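Local coordinates for protein congerin II (Conger myriaster, PDB 1IS3) that binds beta-galactosides such as lactose as a homodimeric galectin, although its physiological role is not yet known, at residues V57-S62 and Q70-S75; M45-S50 and F78-G83; R29-V34 and Y122-A127. All coordinates share one frame; numbering follows the deposited sequence.

Contact 1: V57-S62 and Q70-S75. With GAL (beta-D-galactopyranose), chain B; BGC (beta-D-glucopyranose), chain C.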
loop_
_atom_site.group_PDB
_atom_site.type_symbol
_atom_site.label_atom_id
_atom_site.label_comp_id
_atom_site.label_asym_id
_atom_site.label_seq_id
_atom_site.Cartn_x
_atom_site.Cartn_y
_atom_site.Cartn_z
ATOM N N VAL A 57 3.473 -6.471 -25.898
ATOM C CA VAL A 57 2.147 -5.866 -26.050
ATOM C C VAL A 57 1.537 -5.673 -24.660
ATOM O O VAL A 57 1.866 -6.411 -23.709
ATOM C CB VAL A 57 1.283 -6.819 -26.992
ATOM C CG1 VAL A 57 1.146 -8.174 -26.401
ATOM C CG2 VAL A 57 -0.116 -6.255 -27.191
ATOM N N LEU A 58 0.715 -4.626 -24.552
ATOM C CA LEU A 58 -0.083 -4.425 -23.362
ATOM C C LEU A 58 -1.470 -4.983 -23.636
ATOM O O LEU A 58 -2.009 -4.766 -24.722
ATOM C CB LEU A 58 -0.249 -2.939 -22.974
ATOM C CG LEU A 58 0.952 -2.185 -22.376
ATOM C CD1 LEU A 58 0.510 -0.729 -22.099
ATOM C CD2 LEU A 58 1.449 -2.841 -21.107
ATOM N N VAL A 59 -2.056 -5.707 -22.693
ATOM C CA VAL A 59 -3.412 -6.208 -22.848
ATOM C C VAL A 59 -4.201 -5.716 -21.627
ATOM O O VAL A 59 -3.774 -5.928 -20.471
ATOM C CB VAL A 59 -3.395 -7.759 -22.911
ATOM C CG1 VAL A 59 -4.824 -8.327 -22.969
ATOM C CG2 VAL A 59 -2.635 -8.196 -24.176
ATOM N N LEU A 60 -5.336 -5.051 -21.857
ATOM C CA LEU A 60 -6.182 -4.532 -20.789
ATOM C C LEU A 60 -7.546 -5.227 -20.776
ATOM O O LEU A 60 -8.121 -5.514 -21.844
ATOM C CB LEU A 60 -6.379 -3.028 -20.967
ATOM C CG LEU A 60 -5.065 -2.267 -20.767
ATOM C CD1 LEU A 60 -4.399 -2.056 -22.121
ATOM C CD2 LEU A 60 -5.343 -0.967 -20.064
ATOM N N ASN A 61 -8.062 -5.535 -19.590
ATOM C CA ASN A 61 -9.351 -6.200 -19.486
ATOM C C ASN A 61 -9.937 -6.097 -18.079
ATOM O O ASN A 61 -9.287 -5.545 -17.181
ATOM C CB ASN A 61 -9.190 -7.678 -19.887
ATOM C CG ASN A 61 -10.445 -8.341 -20.484
ATOM O OD1 ASN A 61 -11.554 -7.832 -20.396
ATOM N ND2 ASN A 61 -10.335 -9.514 -21.073
ATOM N N SER A 62 -11.180 -6.524 -17.878
ATOM C CA SER A 62 -11.797 -6.597 -16.574
ATOM C C SER A 62 -12.175 -8.058 -16.358
ATOM O O SER A 62 -12.433 -8.833 -17.313
ATOM C CB SER A 62 -13.008 -5.684 -16.565
ATOM O OG SER A 62 -13.911 -6.075 -17.597
ATOM N N GLN A 70 -13.634 -10.251 -19.679
ATOM C CA GLN A 70 -14.522 -9.597 -20.615
ATOM C C GLN A 70 -13.785 -9.323 -21.930
ATOM O O GLN A 70 -12.921 -10.132 -22.302
ATOM C CB GLN A 70 -15.053 -8.328 -19.927
ATOM C CG GLN A 70 -15.860 -8.743 -18.667
ATOM C CD GLN A 70 -16.947 -9.813 -18.914
ATOM O OE1 GLN A 70 -17.899 -9.567 -19.659
ATOM N NE2 GLN A 70 -16.870 -11.009 -18.335
ATOM N N GLN A 71 -14.075 -8.245 -22.652
ATOM C CA GLN A 71 -13.459 -8.007 -23.949
ATOM C C GLN A 71 -12.078 -7.348 -23.742
ATOM O O GLN A 71 -11.957 -6.298 -23.116
ATOM C CB GLN A 71 -14.434 -7.123 -24.709
ATOM C CG GLN A 71 -14.018 -6.738 -26.112
ATOM C CD GLN A 71 -13.951 -5.220 -26.417
ATOM O OE1 GLN A 71 -14.956 -4.531 -26.694
ATOM N NE2 GLN A 71 -12.742 -4.630 -26.434
ATOM N N GLU A 72 -11.020 -7.962 -24.265
ATOM C CA GLU A 72 -9.652 -7.407 -24.220
ATOM C C GLU A 72 -9.457 -6.181 -25.098
ATOM O O GLU A 72 -10.028 -6.103 -26.203
ATOM C CB GLU A 72 -8.564 -8.311 -24.754
ATOM C CG GLU A 72 -8.572 -9.653 -24.144
ATOM C CD GLU A 72 -7.406 -10.513 -24.586
ATOM O OE1 GLU A 72 -6.899 -10.403 -25.706
ATOM O OE2 GLU A 72 -7.025 -11.315 -23.758
ATOM N N GLU A 73 -8.648 -5.243 -24.647
ATOM C CA GLU A 73 -8.211 -4.113 -25.438
ATOM C C GLU A 73 -6.717 -4.261 -25.457
ATOM O O GLU A 73 -6.123 -4.734 -24.482
ATOM C CB GLU A 73 -8.624 -2.816 -24.780
ATOM C CG GLU A 73 -10.124 -2.704 -25.151
ATOM C CD GLU A 73 -10.883 -1.417 -24.849
ATOM O OE1 GLU A 73 -12.124 -1.481 -24.720
ATOM O OE2 GLU A 73 -10.242 -0.359 -24.741
ATOM N N ARG A 74 -6.088 -3.990 -26.593
ATOM C CA ARG A 74 -4.635 -4.134 -26.725
ATOM C C ARG A 74 -3.912 -2.867 -27.133
ATOM O O ARG A 74 -4.495 -2.024 -27.819
ATOM C CB ARG A 74 -4.304 -5.213 -27.735
ATOM C CG ARG A 74 -4.662 -6.579 -27.169
ATOM C CD ARG A 74 -5.014 -7.635 -28.210
ATOM N NE ARG A 74 -5.171 -8.946 -27.579
ATOM C CZ ARG A 74 -4.095 -9.717 -27.353
ATOM N NH1 ARG A 74 -2.877 -9.293 -27.710
ATOM N NH2 ARG A 74 -4.222 -10.912 -26.762
ATOM N N SER A 75 -2.675 -2.665 -26.653
ATOM C CA SER A 75 -1.899 -1.530 -27.055
ATOM C C SER A 75 -0.524 -2.075 -27.334
ATOM O O SER A 75 0.043 -2.925 -26.683
ATOM C CB SER A 75 -1.814 -0.480 -25.966
ATOM O OG SER A 75 -0.995 0.598 -26.381
HETATM C C1 GAL B . -5.771 -14.182 -20.767
HETATM C C2 GAL B . -4.845 -14.467 -19.591
HETATM C C3 GAL B . -5.357 -13.794 -18.326
HETATM C C4 GAL B . -5.592 -12.302 -18.581
HETATM C C5 GAL B . -6.521 -12.143 -19.777
HETATM C C6 GAL B . -6.776 -10.701 -20.123
HETATM O O2 GAL B . -4.769 -15.864 -19.382
HETATM O O3 GAL B . -4.412 -13.966 -17.282
HETATM O O4 GAL B . -4.361 -11.633 -18.829
HETATM O O5 GAL B . -5.945 -12.768 -20.939
HETATM O O6 GAL B . -7.703 -10.597 -21.189
HETATM C C2 BGC C . -6.126 -14.366 -25.541
HETATM C C3 BGC C . -5.287 -14.168 -24.279
HETATM C C4 BGC C . -6.016 -14.780 -23.088
HETATM C C5 BGC C . -6.332 -16.258 -23.375
HETATM C C6 BGC C . -7.156 -16.903 -22.282
HETATM C C1 BGC C . -6.388 -15.857 -25.734
HETATM O O1 BGC C . -7.185 -16.045 -26.853
HETATM O O2 BGC C . -5.440 -13.847 -26.670
HETATM O O3 BGC C . -5.060 -12.788 -24.061
HETATM O O4 BGC C . -5.184 -14.686 -21.918
HETATM O O5 BGC C . -7.090 -16.377 -24.597
HETATM O O6 BGC C . -8.366 -16.188 -22.070
#
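Asn61 and Glu72 meet at the sugar-bearing end of an antiparallel hairpin pairing, where both reach the same galactose hydroxyl. The amide of Asn61, its CG anti to the backbone N (chi1 -152°), sends ND2 two ways: to GAL O6 at 2.8 Å, almost straight at 173°, and to Gln70 O at 2.9 Å, which it meets from above the carbonyl plane. GAL O6 in turn donates a hydrogen bond to Glu72 OE2, and BGC O3 gives the same oxygen a very short bond, OE2 to O3 2.5 Å. In the conformer described, Arg74 grips the other carboxylate oxygen, OE1, side-on: NE arrives on the anti side and NH2 on the syn side, both tilted out of the carboxylate plane. This salt bridge would restrict rotation of the carboxylate and probably keep it ionised, an acceptor for both sugar hydroxyls. Packing is tightest beneath these groups. Val59 CG1 lies 3.7 Å from Glu72 CD, while Val59 CG2 lies over one face of the Arg74 guanidinium, toward its rim, 3.7 Å from NH1. On the other sheet face, the buried Leu58 and Leu60 pair with Ser75 and Glu73, joined by straight backbone bonds such as Leu60 N to Glu73 O (2.8 Å). The looser side is the exposed turn at Gln70 and Gln71, where one backbone bond, Gln70 N to Ser62 O at 3.0 Å, holds the chain and Arg112 bonds to Asn61 OD1, Ser62 OG and Gln71 O. Strand 40-48 flanks strand 57-64 through backbone bonds, and Leu60 rests on strand 106-110 of the facing sheet.

Contact 2: M45-S50 and F78-G83. With GAL (beta-D-galactopyranose), chain B; BGC (beta-D-glucopyranose), chain C.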
loop_
_atom_site.group_PDB
_atom_site.type_symbol
_atom_site.label_atom_id
_atom_site.label_comp_id
_atom_site.label_asym_id
_atom_site.label_seq_id
_atom_site.Cartn_x
_atom_site.Cartn_y
_atom_site.Cartn_z
ATOM N N MET A 45 -4.008 -4.662 -16.279
ATOM C CA MET A 45 -3.128 -4.176 -17.321
ATOM C C MET A 45 -1.969 -5.180 -17.348
ATOM O O MET A 45 -1.103 -5.220 -16.445
ATOM C CB MET A 45 -2.681 -2.812 -16.911
ATOM C CG MET A 45 -1.709 -2.256 -17.896
ATOM S SD MET A 45 -1.120 -0.659 -17.262
ATOM C CE MET A 45 -0.722 -0.047 -18.854
ATOM N N ASP A 46 -1.936 -6.046 -18.353
ATOM C CA ASP A 46 -0.941 -7.079 -18.435
ATOM C C ASP A 46 0.158 -6.652 -19.401
ATOM O O ASP A 46 -0.110 -6.114 -20.482
ATOM C CB ASP A 46 -1.643 -8.351 -18.882
ATOM C CG ASP A 46 -0.851 -9.609 -18.616
ATOM O OD1 ASP A 46 -0.054 -9.655 -17.690
ATOM O OD2 ASP A 46 -1.026 -10.583 -19.340
ATOM N N HIS A 47 1.404 -6.866 -19.003
ATOM C CA HIS A 47 2.571 -6.432 -19.750
ATOM C C HIS A 47 3.202 -7.709 -20.263
ATOM O O HIS A 47 3.784 -8.459 -19.470
ATOM C CB HIS A 47 3.584 -5.681 -18.857
ATOM C CG HIS A 47 2.992 -4.518 -18.088
ATOM N ND1 HIS A 47 2.089 -4.604 -17.095
ATOM C CD2 HIS A 47 3.351 -3.205 -18.221
ATOM C CE1 HIS A 47 1.891 -3.396 -16.609
ATOM N NE2 HIS A 47 2.657 -2.579 -17.294
ATOM N N ARG A 48 3.060 -8.003 -21.561
ATOM C CA ARG A 48 3.482 -9.305 -22.072
ATOM C C ARG A 48 4.761 -9.212 -22.879
ATOM O O ARG A 48 4.774 -8.627 -23.975
ATOM C CB ARG A 48 2.378 -9.897 -22.944
ATOM C CG ARG A 48 1.139 -10.252 -22.116
ATOM C CD ARG A 48 -0.062 -10.677 -22.977
ATOM N NE ARG A 48 -1.243 -10.931 -22.136
ATOM C CZ ARG A 48 -2.373 -11.542 -22.528
ATOM N NH1 ARG A 48 -3.396 -11.728 -21.675
ATOM N NH2 ARG A 48 -2.487 -11.931 -23.787
ATOM N N PHE A 49 5.829 -9.786 -22.316
ATOM C CA PHE A 49 7.105 -9.862 -23.007
ATOM C C PHE A 49 7.041 -11.047 -23.945
ATOM O O PHE A 49 7.388 -10.905 -25.125
ATOM C CB PHE A 49 8.260 -10.062 -22.042
ATOM C CG PHE A 49 8.404 -8.782 -21.238
ATOM C CD1 PHE A 49 7.668 -8.630 -20.043
ATOM C CD2 PHE A 49 9.222 -7.736 -21.730
ATOM C CE1 PHE A 49 7.745 -7.426 -19.348
ATOM C CE2 PHE A 49 9.290 -6.529 -21.010
ATOM C CZ PHE A 49 8.555 -6.374 -19.829
ATOM N N SER A 50 6.627 -12.213 -23.423
ATOM C CA SER A 50 6.385 -13.375 -24.276
ATOM C C SER A 50 5.323 -14.238 -23.600
ATOM O O SER A 50 5.554 -14.833 -22.543
ATOM C CB SER A 50 7.698 -14.175 -24.489
ATOM O OG SER A 50 7.600 -15.193 -25.496
ATOM N N PHE A 78 4.943 0.032 -25.717
ATOM C CA PHE A 78 5.557 -0.888 -24.804
ATOM C C PHE A 78 6.950 -0.390 -24.457
ATOM O O PHE A 78 7.951 -0.988 -24.867
ATOM C CB PHE A 78 5.597 -2.271 -25.461
ATOM C CG PHE A 78 5.740 -3.410 -24.455
ATOM C CD1 PHE A 78 6.966 -4.076 -24.303
ATOM C CD2 PHE A 78 4.635 -3.784 -23.680
ATOM C CE1 PHE A 78 7.080 -5.123 -23.373
ATOM C CE2 PHE A 78 4.756 -4.823 -22.755
ATOM C CZ PHE A 78 5.974 -5.490 -22.603
ATOM N N PRO A 79 7.099 0.655 -23.649
ATOM C CA PRO A 79 8.405 1.168 -23.253
ATOM C C PRO A 79 8.961 0.368 -22.054
ATOM O O PRO A 79 9.341 0.972 -21.035
ATOM C CB PRO A 79 8.092 2.638 -22.968
ATOM C CG PRO A 79 6.746 2.535 -22.272
ATOM C CD PRO A 79 6.025 1.537 -23.167
ATOM N N PHE A 80 9.007 -0.954 -22.090
ATOM C CA PHE A 80 9.411 -1.731 -20.939
ATOM C C PHE A 80 10.588 -2.583 -21.355
ATOM O O PHE A 80 10.587 -3.087 -22.486
ATOM C CB PHE A 80 8.274 -2.664 -20.462
ATOM C CG PHE A 80 7.033 -1.886 -20.080
ATOM C CD1 PHE A 80 6.961 -1.260 -18.836
ATOM C CD2 PHE A 80 6.000 -1.722 -21.006
ATOM C CE1 PHE A 80 5.850 -0.451 -18.531
ATOM C CE2 PHE A 80 4.910 -0.921 -20.691
ATOM C CZ PHE A 80 4.829 -0.281 -19.464
ATOM N N THR A 81 11.572 -2.758 -20.479
ATOM C CA THR A 81 12.680 -3.638 -20.730
ATOM C C THR A 81 12.854 -4.587 -19.552
ATOM O O THR A 81 12.804 -4.154 -18.394
ATOM C CB THR A 81 13.958 -2.805 -20.949
ATOM O OG1 THR A 81 13.721 -1.994 -22.089
ATOM C CG2 THR A 81 15.195 -3.657 -21.208
ATOM N N LYS A 82 13.053 -5.881 -19.799
ATOM C CA LYS A 82 13.338 -6.836 -18.729
ATOM C C LYS A 82 14.601 -6.422 -17.953
ATOM O O LYS A 82 15.591 -6.004 -18.564
ATOM C CB LYS A 82 13.557 -8.227 -19.316
ATOM C CG LYS A 82 12.277 -8.830 -19.911
ATOM C CD LYS A 82 12.430 -10.252 -20.473
ATOM C CE LYS A 82 13.188 -10.228 -21.788
ATOM N NZ LYS A 82 13.397 -11.563 -22.310
ATOM N N GLY A 83 14.535 -6.505 -16.620
ATOM C CA GLY A 83 15.613 -6.125 -15.729
ATOM C C GLY A 83 15.603 -4.634 -15.379
ATOM O O GLY A 83 16.390 -4.184 -14.514
HETATM C C1 GAL B . -5.771 -14.182 -20.767
HETATM C C2 GAL B . -4.845 -14.467 -19.591
HETATM C C3 GAL B . -5.357 -13.794 -18.326
HETATM C C4 GAL B . -5.592 -12.302 -18.581
HETATM C C5 GAL B . -6.521 -12.143 -19.777
HETATM C C6 GAL B . -6.776 -10.701 -20.123
HETATM O O2 GAL B . -4.769 -15.864 -19.382
HETATM O O3 GAL B . -4.412 -13.966 -17.282
HETATM O O4 GAL B . -4.361 -11.633 -18.829
HETATM O O5 GAL B . -5.945 -12.768 -20.939
HETATM O O6 GAL B . -7.703 -10.597 -21.189
HETATM C C2 BGC C . -6.126 -14.366 -25.541
HETATM C C3 BGC C . -5.287 -14.168 -24.279
HETATM C C4 BGC C . -6.016 -14.780 -23.088
HETATM C C5 BGC C . -6.332 -16.258 -23.375
HETATM C C6 BGC C . -7.156 -16.903 -22.282
HETATM C C1 BGC C . -6.388 -15.857 -25.734
HETATM O O1 BGC C . -7.185 -16.045 -26.853
HETATM O O2 BGC C . -5.440 -13.847 -26.670
HETATM O O3 BGC C . -5.060 -12.788 -24.061
HETATM O O4 BGC C . -5.184 -14.686 -21.918
HETATM O O5 BGC C . -7.090 -16.377 -24.597
HETATM O O6 BGC C . -8.366 -16.188 -22.070
#
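Aromatic packing joins the end of strand 40-48 to the loop between strands 68-75 and 85-92, with His47 and Phe49 meeting Phe78 and Phe80. Phe49 is enclosed on two faces: Phe78 turns its edge into one in a T-shaped pair, centroids 5.1 Å apart and planes at 70°, and Lys82 CG lies over the opposite face in a CH-pi contact, 4.0 Å from the centroid of the Phe49 ring. Phe80 CB adds a touch at Phe49 CZ, 3.8 Å away. The second T-shaped pair reverses the roles, since His47, its CG beside the backbone N (chi1 -54°), brings CD2 to 3.5 Å from CZ of Phe80, edge onto face at 89°. His47 ND1 is held by the carbonyl of Phe30. Between these residues, Arg48 points the other way, to the lactose: NH1 bonds to GAL O5 (2.8 Å) and GAL O4, NH2 to BGC O3 (2.7 Å), and NE is fixed by Asp46 OD2. From Asp46 to Phe49 residues thus alternate between sugar and aromatic cluster, the last just beyond the strand. Phe80 also packs on Leu58 of strand 57-64, and Phe49 on Phe30 of strand 29-34, the two strands that flank 40-48.

Contact 3: R29-V34 and Y122-A127. With GAL (beta-D-galactopyranose), chain B.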
loop_
_atom_site.group_PDB
_atom_site.type_symbol
_atom_site.label_atom_id
_atom_site.label_comp_id
_atom_site.label_asym_id
_atom_site.label_seq_id
_atom_site.Cartn_x
_atom_site.Cartn_y
_atom_site.Cartn_z
ATOM N N ARG A 29 5.538 -12.099 -18.312
ATOM C CA ARG A 29 4.510 -11.061 -18.218
ATOM C C ARG A 29 4.326 -10.657 -16.754
ATOM O O ARG A 29 4.640 -11.428 -15.830
ATOM C CB ARG A 29 3.173 -11.587 -18.769
ATOM C CG ARG A 29 2.716 -12.820 -18.003
ATOM C CD ARG A 29 1.644 -13.677 -18.631
ATOM N NE ARG A 29 0.347 -13.091 -18.520
ATOM C CZ ARG A 29 -0.756 -13.732 -18.080
ATOM N NH1 ARG A 29 -1.879 -13.049 -18.062
ATOM N NH2 ARG A 29 -0.805 -14.978 -17.637
ATOM N N PHE A 30 3.815 -9.483 -16.493
ATOM C CA PHE A 30 3.405 -9.118 -15.131
ATOM C C PHE A 30 2.190 -8.202 -15.304
ATOM O O PHE A 30 2.017 -7.572 -16.363
ATOM C CB PHE A 30 4.490 -8.375 -14.337
ATOM C CG PHE A 30 4.824 -6.952 -14.762
ATOM C CD1 PHE A 30 5.756 -6.729 -15.793
ATOM C CD2 PHE A 30 4.186 -5.863 -14.136
ATOM C CE1 PHE A 30 6.040 -5.413 -16.207
ATOM C CE2 PHE A 30 4.481 -4.563 -14.554
ATOM C CZ PHE A 30 5.401 -4.339 -15.593
ATOM N N SER A 31 1.330 -8.084 -14.299
ATOM C CA SER A 31 0.187 -7.188 -14.433
ATOM C C SER A 31 0.017 -6.256 -13.246
ATOM O O SER A 31 0.458 -6.609 -12.149
ATOM C CB SER A 31 -1.107 -7.988 -14.611
ATOM O OG SER A 31 -1.431 -8.906 -13.577
ATOM N N ILE A 32 -0.642 -5.128 -13.465
ATOM C CA ILE A 32 -1.067 -4.240 -12.399
ATOM C C ILE A 32 -2.613 -4.381 -12.418
ATOM O O ILE A 32 -3.266 -4.321 -13.484
ATOM C CB ILE A 32 -0.629 -2.778 -12.708
ATOM C CG1 ILE A 32 0.917 -2.692 -12.725
ATOM C CG2 ILE A 32 -1.269 -1.817 -11.668
ATOM C CD1 ILE A 32 1.457 -1.402 -13.467
ATOM N N ASN A 33 -3.219 -4.527 -11.243
ATOM C CA ASN A 33 -4.648 -4.842 -11.137
ATOM C C ASN A 33 -5.329 -3.915 -10.132
ATOM O O ASN A 33 -4.761 -3.726 -9.048
ATOM C CB ASN A 33 -4.828 -6.290 -10.664
ATOM C CG ASN A 33 -4.170 -7.263 -11.613
ATOM O OD1 ASN A 33 -4.743 -7.557 -12.651
ATOM N ND2 ASN A 33 -2.953 -7.731 -11.379
ATOM N N VAL A 34 -6.461 -3.322 -10.464
ATOM C CA VAL A 34 -7.198 -2.425 -9.592
ATOM C C VAL A 34 -8.596 -3.049 -9.519
ATOM O O VAL A 34 -9.219 -3.320 -10.554
ATOM C CB VAL A 34 -7.249 -1.008 -10.221
ATOM C CG1 VAL A 34 -8.127 -0.084 -9.401
ATOM C CG2 VAL A 34 -5.834 -0.413 -10.282
ATOM N N TYR A 122 -2.966 -4.533 -6.817
ATOM C CA TYR A 122 -1.892 -5.473 -6.635
ATOM C C TYR A 122 -1.157 -5.716 -7.937
ATOM O O TYR A 122 -1.697 -5.506 -9.039
ATOM C CB TYR A 122 -2.390 -6.819 -6.101
ATOM C CG TYR A 122 -3.217 -7.730 -7.009
ATOM C CD1 TYR A 122 -2.593 -8.760 -7.720
ATOM C CD2 TYR A 122 -4.600 -7.609 -7.050
ATOM C CE1 TYR A 122 -3.348 -9.679 -8.447
ATOM C CE2 TYR A 122 -5.361 -8.535 -7.785
ATOM C CZ TYR A 122 -4.734 -9.574 -8.482
ATOM O OH TYR A 122 -5.502 -10.514 -9.178
ATOM N N LEU A 123 0.072 -6.174 -7.777
ATOM C CA LEU A 123 0.918 -6.555 -8.903
ATOM C C LEU A 123 1.045 -8.060 -8.839
ATOM O O LEU A 123 1.231 -8.620 -7.746
ATOM C CB LEU A 123 2.317 -5.906 -8.787
ATOM C CG LEU A 123 3.301 -6.217 -9.919
ATOM C CD1 LEU A 123 3.897 -4.959 -10.544
ATOM C CD2 LEU A 123 4.372 -7.097 -9.324
ATOM N N ALA A 124 0.984 -8.714 -9.990
ATOM C CA ALA A 124 1.183 -10.150 -10.058
ATOM C C ALA A 124 2.154 -10.456 -11.214
ATOM O O ALA A 124 2.387 -9.646 -12.111
ATOM C CB ALA A 124 -0.136 -10.860 -10.315
ATOM N N GLY A 125 2.756 -11.645 -11.198
ATOM C CA GLY A 125 3.672 -12.070 -12.253
ATOM C C GLY A 125 5.148 -11.669 -12.044
ATOM O O GLY A 125 5.631 -11.461 -10.923
ATOM N N ASP A 126 5.886 -11.530 -13.148
ATOM C CA ASP A 126 7.329 -11.410 -13.110
ATOM C C ASP A 126 7.929 -10.003 -13.000
ATOM O O ASP A 126 8.667 -9.507 -13.878
ATOM C CB ASP A 126 7.888 -12.081 -14.337
ATOM C CG ASP A 126 7.590 -13.563 -14.464
ATOM O OD1 ASP A 126 7.529 -14.025 -15.606
ATOM O OD2 ASP A 126 7.419 -14.270 -13.463
ATOM N N ALA A 127 7.605 -9.365 -11.871
ATOM C CA ALA A 127 8.092 -8.022 -11.544
ATOM C C ALA A 127 7.945 -7.806 -10.030
ATOM O O ALA A 127 7.430 -8.664 -9.299
ATOM C CB ALA A 127 7.296 -6.929 -12.267
HETATM C C1 GAL B . -5.771 -14.182 -20.767
HETATM C C2 GAL B . -4.845 -14.467 -19.591
HETATM C C3 GAL B . -5.357 -13.794 -18.326
HETATM C C4 GAL B . -5.592 -12.302 -18.581
HETATM C C5 GAL B . -6.521 -12.143 -19.777
HETATM C C6 GAL B . -6.776 -10.701 -20.123
HETATM O O2 GAL B . -4.769 -15.864 -19.382
HETATM O O3 GAL B . -4.412 -13.966 -17.282
HETATM O O4 GAL B . -4.361 -11.633 -18.829
HETATM O O5 GAL B . -5.945 -12.768 -20.939
HETATM O O6 GAL B . -7.703 -10.597 -21.189
#
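Phe30 and Ala127 meet where the chain turns away at the end of strand 117-125: Phe30 CG sits between the backbone N and the carbonyl carbon (chi1 70°), which puts one face of the ring against Ala127 CB, 3.9 Å from the Phe30 centroid. Leu123 CD1 also approaches Phe30 CD2 to 3.7 Å. On the other face of the sheet, Asn33 lies over the Tyr122 ring, CB 3.8 Å from its centroid, with the amide plane 30° from the ring plane. ND2 of Asn33 bonds to Ser31 OG at 2.9 Å, and OD1 to His44, so both ends of the amide are held. The two strands run antiparallel as neighbours in the sugar-binding sheet of the galectin beta-sandwich, with paired bonds at Ser31-Ala124 and Asn33-Tyr122. Gly125 (phi 88°) lies against the 29-30 backbone, its CA 4.1 Å from Phe30 CA. Beyond it an inverse gamma turn centres on Asp126, whose N gives a nearly straight bond to Arg29 O (3.0 Å). Arg29 leads off to the galactose, NH1 reaching GAL O3 at 2.8 Å; Asp46 holds NH1 by a salt bridge, and Tyr51 makes a cation-pi contact. Tyr122 OH bonds to a MES molecule, probably from the crystallisation liquor.

All three contacts draw on one sheet, contact 2 through strand 40-48 alone; in it 68-75, 57-64, 40-48, 29-34 and 117-125 are successive neighbours, with 4-7 and 10-12 beyond. Contacts 1 and 3 are separate pairings, their centres about 14 Å apart and their nearest atoms about 7 Å. Strand 40-48 lies between them, and the centre of contact 2 is about 14 Å from that of contact 1 and about 11 Å from that of contact 3. Along the chain contact 1 is nested within the loop closed by contact 2, and that within contact 3's. All three reach the galactose, and contacts 1 and 2 also the glucose, so four adjacent strands hold the lactose.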